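Side-chain contacts in polyguluronate lyase (Corynebacterium sp., PDB 1UAI), which probably cleaves alginate, acting as a lyase on its poly(alpha-L-guluronate) blocks: residues T19-S24 with A42-V47; R76-T79 with E84-S87; A86-S89 with T94-M97; S201-S204 with S209-G212. All coordinates share one frame; numbering follows the deposited sequence.

The four contacts follow one another along the chain of a jelly-roll beta-sandwich. Contact 1 comes first, bringing the end of strand 16-20 against the edge strand 45-47 of the seven-stranded sheet. Contact 2, centred about 20 Å from it, is a hairpin on strand 72-79, the neighbour of 16-20. Contact 3 starts on Ala86 and Ser87, with which contact 2 ends, and their centres lie about 10 Å apart; Glu77 and Trp88 join them. Contact 4 closes the series about 33 Å from contact 3, centre to centre, yet strands 95-105 and 211-223 adjoin. Contacts 1 and 3 thus bring parts of the two sheets together, contact 2 pairs strands of one sheet, and contact 4 fixes a loop to the start of strand 211-223.

Contact 1: T19-S24 with A42-V47; sequences TLPIGS and APWFQV
Pro21 and Ile22 pack against the indole of Trp44, while Leu20, one residue earlier, meets the stem of Phe45. The close-packed part is apolar. Pro21 CG lies 3.8 Å from Trp44 CB and stands about 3.5 Å off the indole plane near its rim, whereas Pro43, which follows a cis peptide bond, lays its CD over the centre of the other face; the ring is thus held between two prolines. Leu20 CD2 reaches Phe45 CB at 3.8 Å, the leucine running perpendicular to the phenylalanine. The phenyl ring itself then leads off into the interior, where it meets Phe56, because its CG stands anti to the backbone N (chi1 179°).

Ile22 forms the partly exposed rim, still in close touch through a single branch: CG2 lies 3.4 Å from Trp44 NE1 and 3.6 Å from Trp44 CD1, approaching obliquely. The looseness begins beyond it, where exposed Gly23 and Ser24 run on without touching 42-47. In this jelly-roll beta-sandwich the contact joins the end of strand 16-20 in one sheet to edge strand 45-47 of the other, at a classic beta bulge in which Trp44 and Phe45 both face Thr41.

Contact 2: R76-T79 with E84-S87; sequences REMT and EKAS
Arg76 lays one face of its guanidinium on the aliphatic part of Lys85, whose CB sits 3.3 Å above the plane, with the lysine chain set crosswise to the arginine. The bend at chi2 (-79°) carries the guanidinium across to the partner strand. At the edge of the same group NH2 donates to Ala86 O at 3.0 Å, nearly straight at 170°, in the guanidinium plane and on a lone pair of the carbonyl. NH2 also donates to Glu77 O, which accepts a second bond from Ala86 N, and a water bridges Arg76 NH1 to Ala86 O.

The backbone frame is a beta hairpin of strands 72-79 and 84-85: Thr79 and Glu84 form its hydrogen-bonded pair, Met78 and Lys85 the adjoining non-hydrogen-bonded one. Side chains of the first pair run alongside each other in the same direction, with Thr79 CG2 3.3 Å from Glu84 CG. Those of the second diverge, yet Met78, bent at chi2 and chi3, brings SD to 3.7 Å from Lys85 CA. Next to them the extended Glu77 rests its CD 3.4 Å from Ala86 CB, while its OE2 is hydrogen-bonded to His223.

Contact 3: A86-S89 with T94-M97; sequences ASWS and THTM
Trp88 and His95 bring their rings together with planes only 12° apart. The six-membered ring of the indole and the imidazole are slid past each other, their centroids 4.7 Å apart, so that overlap is slight; this is a displaced, nearly parallel pair rather than a full stack. The side chains pass in opposite directions, and Trp88 CE3 comes closest, 3.4 Å from His95 CG.

Two CH-pi contacts accompany the ring pair, one from each partner. His95 CB stands over the indole, 3.7 Å from the centroid of the Trp88 six-membered ring, and Trp88 CB in turn lies over the imidazole, 4.1 Å from the His95 centroid. Each ring is therefore met over a face by the other's methylene. In the tryptophan, CG lies between the backbone N and the carbonyl carbon (chi1 39°), which places the indole alongside the imidazole.

Among polar contacts, the approach of the Ser89 carbonyl to the imidazole is doubtful, since that ring is probably turned over in the model. Trp88 NE1 is clearer, donating to Glu77 OE1.

The pair joins the loop after strand 84-85 to strand 95-105, which runs between strands 158-165 and 211-223 in the seven-stranded sheet. Around it stand Val164 and His223 of those two neighbours, and Phe190 of strand 189-192 in the other sheet.

Contact 4: S201-S204 with S209-G212; sequences SNSS and SNYG
Ser203 and Asn210 are joined by one side-chain hydrogen bond, and the first segment leads to it through two residues that lie farther off. Ser201 and Asn202 hold their own end of the loop: both side chains bond back to Asn199, and Asn202 ND2 also bonds to Tyr70 OH.

Ser203 is where the chain turns inward. Its CB points toward the other segment, and with OG anti to the backbone N (chi1 177°) the hydroxyl extends to Asn210 ND2, the donor, at 2.9 Å. The bond is moderately bent, at 147°, and OG sits 22° out of the asparagine amide plane. In Asn210 a chi2 near zero eclipses OD1 with CA and sends ND2 to the far end of the side chain, where it can meet the serine.

All this belongs to the loop between strands 194-196 and 211-223 of the jelly roll, in which the disulfide Cys200-Cys206 brackets the segment 201-204. Asn210 stands just before the last strand, so its amide ties the loop to the strand's root. The backbone of Glu108 is the main polar partner of both side chains, its N bonding to Asn210 OD1 and its O to Ser203 OG; the Ser203-Asn210 bond adds to this link. Asn210 ND2 also donates to Pro205 O.

At Ser204 the side chain turns away into an exposed position, and its carbonyl carbon C merely lies close to Asn210 ND2, at 3.4 Å. Ser204 O is equally near that nitrogen, but the angle is too poor for a hydrogen bond.

Contact 1: T19-S24 with A42-V47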
loop_
_atom_site.group_PDB
_atom_site.type_symbol
_atom_site.label_atom_id
_atom_site.label_comp_id
_atom_site.label_asym_id
_atom_site.label_seq_id
_atom_site.Cartn_x
_atom_site.Cartn_y
_atom_site.Cartn_z
ATOM N N THR A 19 -1.769 -7.887 -5.386
ATOM C CA THR A 19 -2.320 -8.934 -4.529
ATOM C C THR A 19 -3.719 -8.432 -4.198
ATOM O O THR A 19 -3.893 -7.266 -3.828
ATOM C CB THR A 19 -1.511 -9.104 -3.234
ATOM O OG1 THR A 19 -0.151 -9.416 -3.561
ATOM C CG2 THR A 19 -2.099 -10.226 -2.381
ATOM N N LEU A 20 -4.703 -9.315 -4.325
ATOM C CA LEU A 20 -6.103 -8.963 -4.126
ATOM C C LEU A 20 -6.762 -9.549 -2.882
ATOM O O LEU A 20 -6.189 -10.402 -2.204
ATOM C CB LEU A 20 -6.883 -9.402 -5.367
ATOM C CG LEU A 20 -6.332 -8.871 -6.692
ATOM C CD1 LEU A 20 -6.886 -9.685 -7.850
ATOM C CD2 LEU A 20 -6.681 -7.398 -6.838
ATOM N N PRO A 21 -7.980 -9.079 -2.564
ATOM C CA PRO A 21 -8.735 -9.556 -1.404
ATOM C C PRO A 21 -9.749 -10.635 -1.791
ATOM O O PRO A 21 -10.680 -10.928 -1.038
ATOM C CB PRO A 21 -9.403 -8.290 -0.893
ATOM C CG PRO A 21 -9.752 -7.591 -2.160
ATOM C CD PRO A 21 -8.523 -7.789 -3.035
ATOM N N ILE A 22 -9.567 -11.203 -2.981
ATOM C CA ILE A 22 -10.429 -12.270 -3.473
ATOM C C ILE A 22 -9.543 -13.462 -3.813
ATOM O O ILE A 22 -8.317 -13.341 -3.848
ATOM C CB ILE A 22 -11.224 -11.844 -4.735
ATOM C CG1 ILE A 22 -10.267 -11.392 -5.842
ATOM C CG2 ILE A 22 -12.201 -10.733 -4.380
ATOM C CD1 ILE A 22 -10.965 -11.023 -7.139
ATOM N N GLY A 23 -10.173 -14.609 -4.055
ATOM C CA GLY A 23 -9.441 -15.818 -4.380
ATOM C C GLY A 23 -10.005 -16.993 -3.608
ATOM O O GLY A 23 -11.003 -16.856 -2.898
ATOM N N SER A 24 -9.377 -18.155 -3.748
ATOM C CA SER A 24 -9.834 -19.339 -3.039
ATOM C C SER A 24 -9.407 -19.246 -1.579
ATOM O O SER A 24 -8.573 -18.415 -1.217
ATOM C CB SER A 24 -9.268 -20.607 -3.688
ATOM O OG SER A 24 -7.858 -20.553 -3.798
ATOM N N ALA A 42 -13.466 -4.939 -10.331
ATOM C CA ALA A 42 -14.257 -4.022 -9.521
ATOM C C ALA A 42 -14.895 -4.737 -8.339
ATOM O O ALA A 42 -15.379 -5.861 -8.472
ATOM C CB ALA A 42 -15.337 -3.370 -10.380
ATOM N N PRO A 43 -14.931 -4.085 -7.167
ATOM C CA PRO A 43 -14.429 -2.739 -6.860
ATOM C C PRO A 43 -13.038 -2.743 -6.220
ATOM O O PRO A 43 -12.518 -1.689 -5.856
ATOM C CB PRO A 43 -15.469 -2.226 -5.881
ATOM C CG PRO A 43 -15.708 -3.456 -5.041
ATOM C CD PRO A 43 -15.807 -4.566 -6.081
ATOM N N TRP A 44 -12.438 -3.923 -6.100
ATOM C CA TRP A 44 -11.149 -4.075 -5.427
ATOM C C TRP A 44 -9.918 -3.448 -6.065
ATOM O O TRP A 44 -9.029 -2.975 -5.357
ATOM C CB TRP A 44 -10.871 -5.562 -5.195
ATOM C CG TRP A 44 -12.108 -6.354 -4.921
ATOM C CD1 TRP A 44 -12.604 -7.376 -5.672
ATOM C CD2 TRP A 44 -13.034 -6.158 -3.846
ATOM N NE1 TRP A 44 -13.786 -7.831 -5.135
ATOM C CE2 TRP A 44 -14.073 -7.100 -4.013
ATOM C CE3 TRP A 44 -13.089 -5.275 -2.759
ATOM C CZ2 TRP A 44 -15.157 -7.185 -3.133
ATOM C CZ3 TRP A 44 -14.168 -5.360 -1.882
ATOM C CH2 TRP A 44 -15.186 -6.309 -2.077
ATOM N N PHE A 45 -9.856 -3.458 -7.391
ATOM C CA PHE A 45 -8.708 -2.927 -8.117
ATOM C C PHE A 45 -9.222 -2.451 -9.468
ATOM O O PHE A 45 -9.382 -3.240 -10.396
ATOM C CB PHE A 45 -7.674 -4.043 -8.294
ATOM C CG PHE A 45 -6.452 -3.630 -9.062
ATOM C CD1 PHE A 45 -5.562 -2.699 -8.537
ATOM C CD2 PHE A 45 -6.181 -4.190 -10.307
ATOM C CE1 PHE A 45 -4.416 -2.331 -9.242
ATOM C CE2 PHE A 45 -5.039 -3.829 -11.020
ATOM C CZ PHE A 45 -4.156 -2.898 -10.485
ATOM N N GLN A 46 -9.466 -1.150 -9.574
ATOM C CA GLN A 46 -10.020 -0.581 -10.793
ATOM C C GLN A 46 -9.665 0.891 -10.905
ATOM O O GLN A 46 -9.188 1.500 -9.951
ATOM C CB GLN A 46 -11.547 -0.686 -10.744
ATOM C CG GLN A 46 -12.141 0.126 -9.587
ATOM C CD GLN A 46 -13.647 0.268 -9.659
ATOM O OE1 GLN A 46 -14.391 -0.642 -9.291
ATOM N NE2 GLN A 46 -14.107 1.416 -10.144
ATOM N N VAL A 47 -9.894 1.462 -12.081
ATOM C CA VAL A 47 -9.681 2.891 -12.256
ATOM C C VAL A 47 -10.873 3.487 -11.504
ATOM O O VAL A 47 -11.970 2.921 -11.542
ATOM C CB VAL A 47 -9.770 3.312 -13.740
ATOM C CG1 VAL A 47 -9.711 4.832 -13.857
ATOM C CG2 VAL A 47 -8.636 2.680 -14.526
#

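Contact 2: R76-T79 with E84-S87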
loop_
_atom_site.group_PDB
_atom_site.type_symbol
_atom_site.label_atom_id
_atom_site.label_comp_id
_atom_site.label_asym_id
_atom_site.label_seq_id
_atom_site.Cartn_x
_atom_site.Cartn_y
_atom_site.Cartn_z
ATOM N N ARG A 76 2.894 -4.749 -5.123
ATOM C CA ARG A 76 4.141 -5.257 -4.561
ATOM C C ARG A 76 5.232 -4.982 -5.597
ATOM O O ARG A 76 5.111 -5.380 -6.757
ATOM C CB ARG A 76 3.995 -6.758 -4.304
ATOM C CG ARG A 76 5.069 -7.390 -3.439
ATOM C CD ARG A 76 6.366 -7.673 -4.180
ATOM N NE ARG A 76 7.167 -8.627 -3.417
ATOM C CZ ARG A 76 8.491 -8.602 -3.323
ATOM N NH1 ARG A 76 9.115 -9.520 -2.595
ATOM N NH2 ARG A 76 9.192 -7.663 -3.946
ATOM N N GLU A 77 6.294 -4.303 -5.177
ATOM C CA GLU A 77 7.374 -3.931 -6.086
ATOM C C GLU A 77 8.073 -5.093 -6.781
ATOM O O GLU A 77 8.502 -6.056 -6.144
ATOM C CB GLU A 77 8.421 -3.091 -5.346
ATOM C CG GLU A 77 9.430 -2.427 -6.280
ATOM C CD GLU A 77 10.659 -1.899 -5.565
ATOM O OE1 GLU A 77 10.704 -1.949 -4.319
ATOM O OE2 GLU A 77 11.586 -1.431 -6.262
ATOM N N MET A 78 8.195 -4.980 -8.098
ATOM C CA MET A 78 8.867 -5.983 -8.908
ATOM C C MET A 78 9.991 -5.269 -9.651
ATOM O O MET A 78 10.210 -4.072 -9.464
ATOM C CB MET A 78 7.888 -6.604 -9.906
ATOM C CG MET A 78 6.671 -7.264 -9.271
ATOM S SD MET A 78 7.049 -8.745 -8.294
ATOM C CE MET A 78 7.172 -9.981 -9.598
ATOM N N THR A 79 10.709 -6.005 -10.489
ATOM C CA THR A 79 11.798 -5.421 -11.255
ATOM C C THR A 79 11.989 -6.199 -12.553
ATOM O O THR A 79 11.397 -7.263 -12.735
ATOM C CB THR A 79 13.110 -5.413 -10.432
ATOM O OG1 THR A 79 14.101 -4.644 -11.122
ATOM C CG2 THR A 79 13.625 -6.825 -10.217
ATOM N N GLU A 84 10.452 -10.199 -11.913
ATOM C CA GLU A 84 10.888 -10.753 -10.639
ATOM C C GLU A 84 10.657 -9.805 -9.477
ATOM O O GLU A 84 10.476 -8.602 -9.661
ATOM C CB GLU A 84 12.366 -11.147 -10.700
ATOM C CG GLU A 84 13.313 -10.026 -11.069
ATOM C CD GLU A 84 14.766 -10.458 -10.998
ATOM O OE1 GLU A 84 15.120 -11.461 -11.653
ATOM O OE2 GLU A 84 15.553 -9.795 -10.290
ATOM N N LYS A 85 10.661 -10.365 -8.273
ATOM C CA LYS A 85 10.448 -9.588 -7.062
ATOM C C LYS A 85 11.610 -8.646 -6.782
ATOM O O LYS A 85 12.776 -9.024 -6.910
ATOM C CB LYS A 85 10.263 -10.525 -5.868
ATOM C CG LYS A 85 9.052 -11.436 -5.971
ATOM C CD LYS A 85 8.989 -12.394 -4.792
ATOM C CE LYS A 85 7.790 -13.320 -4.895
ATOM N NZ LYS A 85 7.743 -14.286 -3.764
ATOM N N ALA A 86 11.288 -7.415 -6.402
ATOM C CA ALA A 86 12.313 -6.440 -6.075
ATOM C C ALA A 86 12.890 -6.793 -4.712
ATOM O O ALA A 86 12.188 -7.303 -3.838
ATOM C CB ALA A 86 11.721 -5.039 -6.050
ATOM N N SER A 87 14.179 -6.524 -4.550
ATOM C CA SER A 87 14.894 -6.786 -3.311
ATOM C C SER A 87 16.110 -5.872 -3.304
ATOM O O SER A 87 17.029 -6.052 -4.104
ATOM C CB SER A 87 15.344 -8.246 -3.261
ATOM O OG SER A 87 16.118 -8.494 -2.101
HETATM O O HOH W 1 11.927 -9.452 -2.151
#

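Contact 3: A86-S89 with T94-M97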
loop_
_atom_site.group_PDB
_atom_site.type_symbol
_atom_site.label_atom_id
_atom_site.label_comp_id
_atom_site.label_asym_id
_atom_site.label_seq_id
_atom_site.Cartn_x
_atom_site.Cartn_y
_atom_site.Cartn_z
ATOM N N ALA A 86 11.288 -7.415 -6.402
ATOM C CA ALA A 86 12.313 -6.440 -6.075
ATOM C C ALA A 86 12.890 -6.793 -4.712
ATOM O O ALA A 86 12.188 -7.303 -3.838
ATOM C CB ALA A 86 11.721 -5.039 -6.050
ATOM N N SER A 87 14.179 -6.524 -4.550
ATOM C CA SER A 87 14.894 -6.786 -3.311
ATOM C C SER A 87 16.110 -5.872 -3.304
ATOM O O SER A 87 17.029 -6.052 -4.104
ATOM C CB SER A 87 15.344 -8.246 -3.261
ATOM O OG SER A 87 16.118 -8.494 -2.101
ATOM N N TRP A 88 16.124 -4.884 -2.417
ATOM C CA TRP A 88 17.252 -3.969 -2.373
ATOM C C TRP A 88 17.803 -3.697 -0.981
ATOM O O TRP A 88 17.142 -3.913 0.040
ATOM C CB TRP A 88 16.908 -2.645 -3.076
ATOM C CG TRP A 88 15.514 -2.147 -2.844
ATOM C CD1 TRP A 88 14.412 -2.405 -3.609
ATOM C CD2 TRP A 88 15.068 -1.316 -1.766
ATOM N NE1 TRP A 88 13.309 -1.785 -3.076
ATOM C CE2 TRP A 88 13.682 -1.110 -1.944
ATOM C CE3 TRP A 88 15.706 -0.725 -0.666
ATOM C CZ2 TRP A 88 12.919 -0.340 -1.061
ATOM C CZ3 TRP A 88 14.945 0.044 0.213
ATOM C CH2 TRP A 88 13.565 0.228 0.008
ATOM N N SER A 89 19.040 -3.216 -0.974
ATOM C CA SER A 89 19.786 -2.909 0.235
ATOM C C SER A 89 19.473 -1.544 0.825
ATOM O O SER A 89 19.146 -0.605 0.106
ATOM C CB SER A 89 21.282 -2.989 -0.075
ATOM O OG SER A 89 22.062 -2.448 0.975
ATOM N N THR A 94 20.572 4.313 -3.381
ATOM C CA THR A 94 19.537 5.250 -2.962
ATOM C C THR A 94 18.228 4.726 -3.539
ATOM O O THR A 94 18.080 4.596 -4.756
ATOM C CB THR A 94 19.834 6.664 -3.491
ATOM O OG1 THR A 94 21.115 7.087 -3.004
ATOM C CG2 THR A 94 18.774 7.649 -3.023
ATOM N N HIS A 95 17.283 4.436 -2.651
ATOM C CA HIS A 95 16.005 3.855 -3.036
ATOM C C HIS A 95 14.858 4.757 -2.644
ATOM O O HIS A 95 14.651 5.046 -1.465
ATOM C CB HIS A 95 15.924 2.484 -2.389
ATOM C CG HIS A 95 17.170 1.686 -2.604
ATOM N ND1 HIS A 95 18.221 1.676 -1.711
ATOM C CD2 HIS A 95 17.592 0.991 -3.685
ATOM C CE1 HIS A 95 19.235 1.014 -2.238
ATOM N NE2 HIS A 95 18.879 0.589 -3.436
ATOM N N THR A 96 14.103 5.182 -3.649
ATOM C CA THR A 96 13.026 6.129 -3.444
ATOM C C THR A 96 11.665 5.718 -3.974
ATOM O O THR A 96 11.560 5.123 -5.045
ATOM C CB THR A 96 13.374 7.470 -4.148
ATOM O OG1 THR A 96 14.683 7.895 -3.752
ATOM C CG2 THR A 96 12.361 8.550 -3.812
ATOM N N MET A 97 10.624 6.024 -3.204
ATOM C CA MET A 97 9.263 5.824 -3.673
ATOM C C MET A 97 8.512 7.101 -3.350
ATOM O O MET A 97 8.479 7.546 -2.199
ATOM C CB MET A 97 8.519 4.652 -3.023
ATOM C CG MET A 97 7.046 4.642 -3.484
ATOM S SD MET A 97 6.059 3.164 -3.185
ATOM C CE MET A 97 5.965 3.194 -1.396
#

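Contact 4: S201-S204 with S209-G212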
loop_
_atom_site.group_PDB
_atom_site.type_symbol
_atom_site.label_atom_id
_atom_site.label_comp_id
_atom_site.label_asym_id
_atom_site.label_seq_id
_atom_site.Cartn_x
_atom_site.Cartn_y
_atom_site.Cartn_z
ATOM N N SER A 201 -12.772 -10.870 12.867
ATOM C CA SER A 201 -12.563 -11.177 14.277
ATOM C C SER A 201 -12.595 -9.904 15.120
ATOM O O SER A 201 -12.926 -9.952 16.306
ATOM C CB SER A 201 -11.223 -11.888 14.490
ATOM O OG SER A 201 -10.137 -10.977 14.442
ATOM N N ASN A 202 -12.256 -8.764 14.520
ATOM C CA ASN A 202 -12.251 -7.510 15.270
ATOM C C ASN A 202 -13.021 -6.353 14.640
ATOM O O ASN A 202 -12.867 -5.202 15.052
ATOM C CB ASN A 202 -10.813 -7.067 15.579
ATOM C CG ASN A 202 -9.920 -7.051 14.352
ATOM O OD1 ASN A 202 -10.387 -6.885 13.224
ATOM N ND2 ASN A 202 -8.617 -7.205 14.573
ATOM N N SER A 203 -13.854 -6.660 13.651
ATOM C CA SER A 203 -14.668 -5.649 12.991
ATOM C C SER A 203 -15.965 -6.282 12.512
ATOM O O SER A 203 -15.960 -7.371 11.941
ATOM C CB SER A 203 -13.930 -5.040 11.794
ATOM O OG SER A 203 -14.754 -4.105 11.114
ATOM N N SER A 204 -17.075 -5.598 12.757
ATOM C CA SER A 204 -18.385 -6.080 12.339
ATOM C C SER A 204 -19.090 -4.924 11.643
ATOM O O SER A 204 -18.832 -3.762 11.949
ATOM C CB SER A 204 -19.192 -6.547 13.556
ATOM O OG SER A 204 -19.264 -5.533 14.541
ATOM N N SER A 209 -19.158 -4.813 2.501
ATOM C CA SER A 209 -19.513 -3.393 2.544
ATOM C C SER A 209 -18.796 -2.678 3.694
ATOM O O SER A 209 -18.944 -1.469 3.875
ATOM C CB SER A 209 -21.027 -3.227 2.699
ATOM O OG SER A 209 -21.471 -3.749 3.936
ATOM N N ASN A 210 -18.031 -3.446 4.465
ATOM C CA ASN A 210 -17.252 -2.942 5.600
ATOM C C ASN A 210 -15.818 -3.029 5.088
ATOM O O ASN A 210 -15.221 -4.106 5.086
ATOM C CB ASN A 210 -17.467 -3.865 6.801
ATOM C CG ASN A 210 -16.716 -3.417 8.031
ATOM O OD1 ASN A 210 -15.980 -2.430 8.005
ATOM N ND2 ASN A 210 -16.891 -4.150 9.124
ATOM N N TYR A 211 -15.259 -1.895 4.672
ATOM C CA TYR A 211 -13.943 -1.928 4.051
ATOM C C TYR A 211 -13.051 -0.708 4.175
ATOM O O TYR A 211 -13.471 0.373 4.590
ATOM C CB TYR A 211 -14.143 -2.200 2.557
ATOM C CG TYR A 211 -14.931 -1.101 1.852
ATOM C CD1 TYR A 211 -14.301 0.056 1.383
ATOM C CD2 TYR A 211 -16.313 -1.210 1.677
ATOM C CE1 TYR A 211 -15.026 1.073 0.753
ATOM C CE2 TYR A 211 -17.047 -0.198 1.052
ATOM C CZ TYR A 211 -16.399 0.938 0.592
ATOM O OH TYR A 211 -17.124 1.928 -0.034
ATOM N N GLY A 212 -11.801 -0.924 3.783
ATOM C CA GLY A 212 -10.821 0.134 3.735
ATOM C C GLY A 212 -10.586 0.365 2.250
ATOM O O GLY A 212 -10.621 -0.580 1.453
#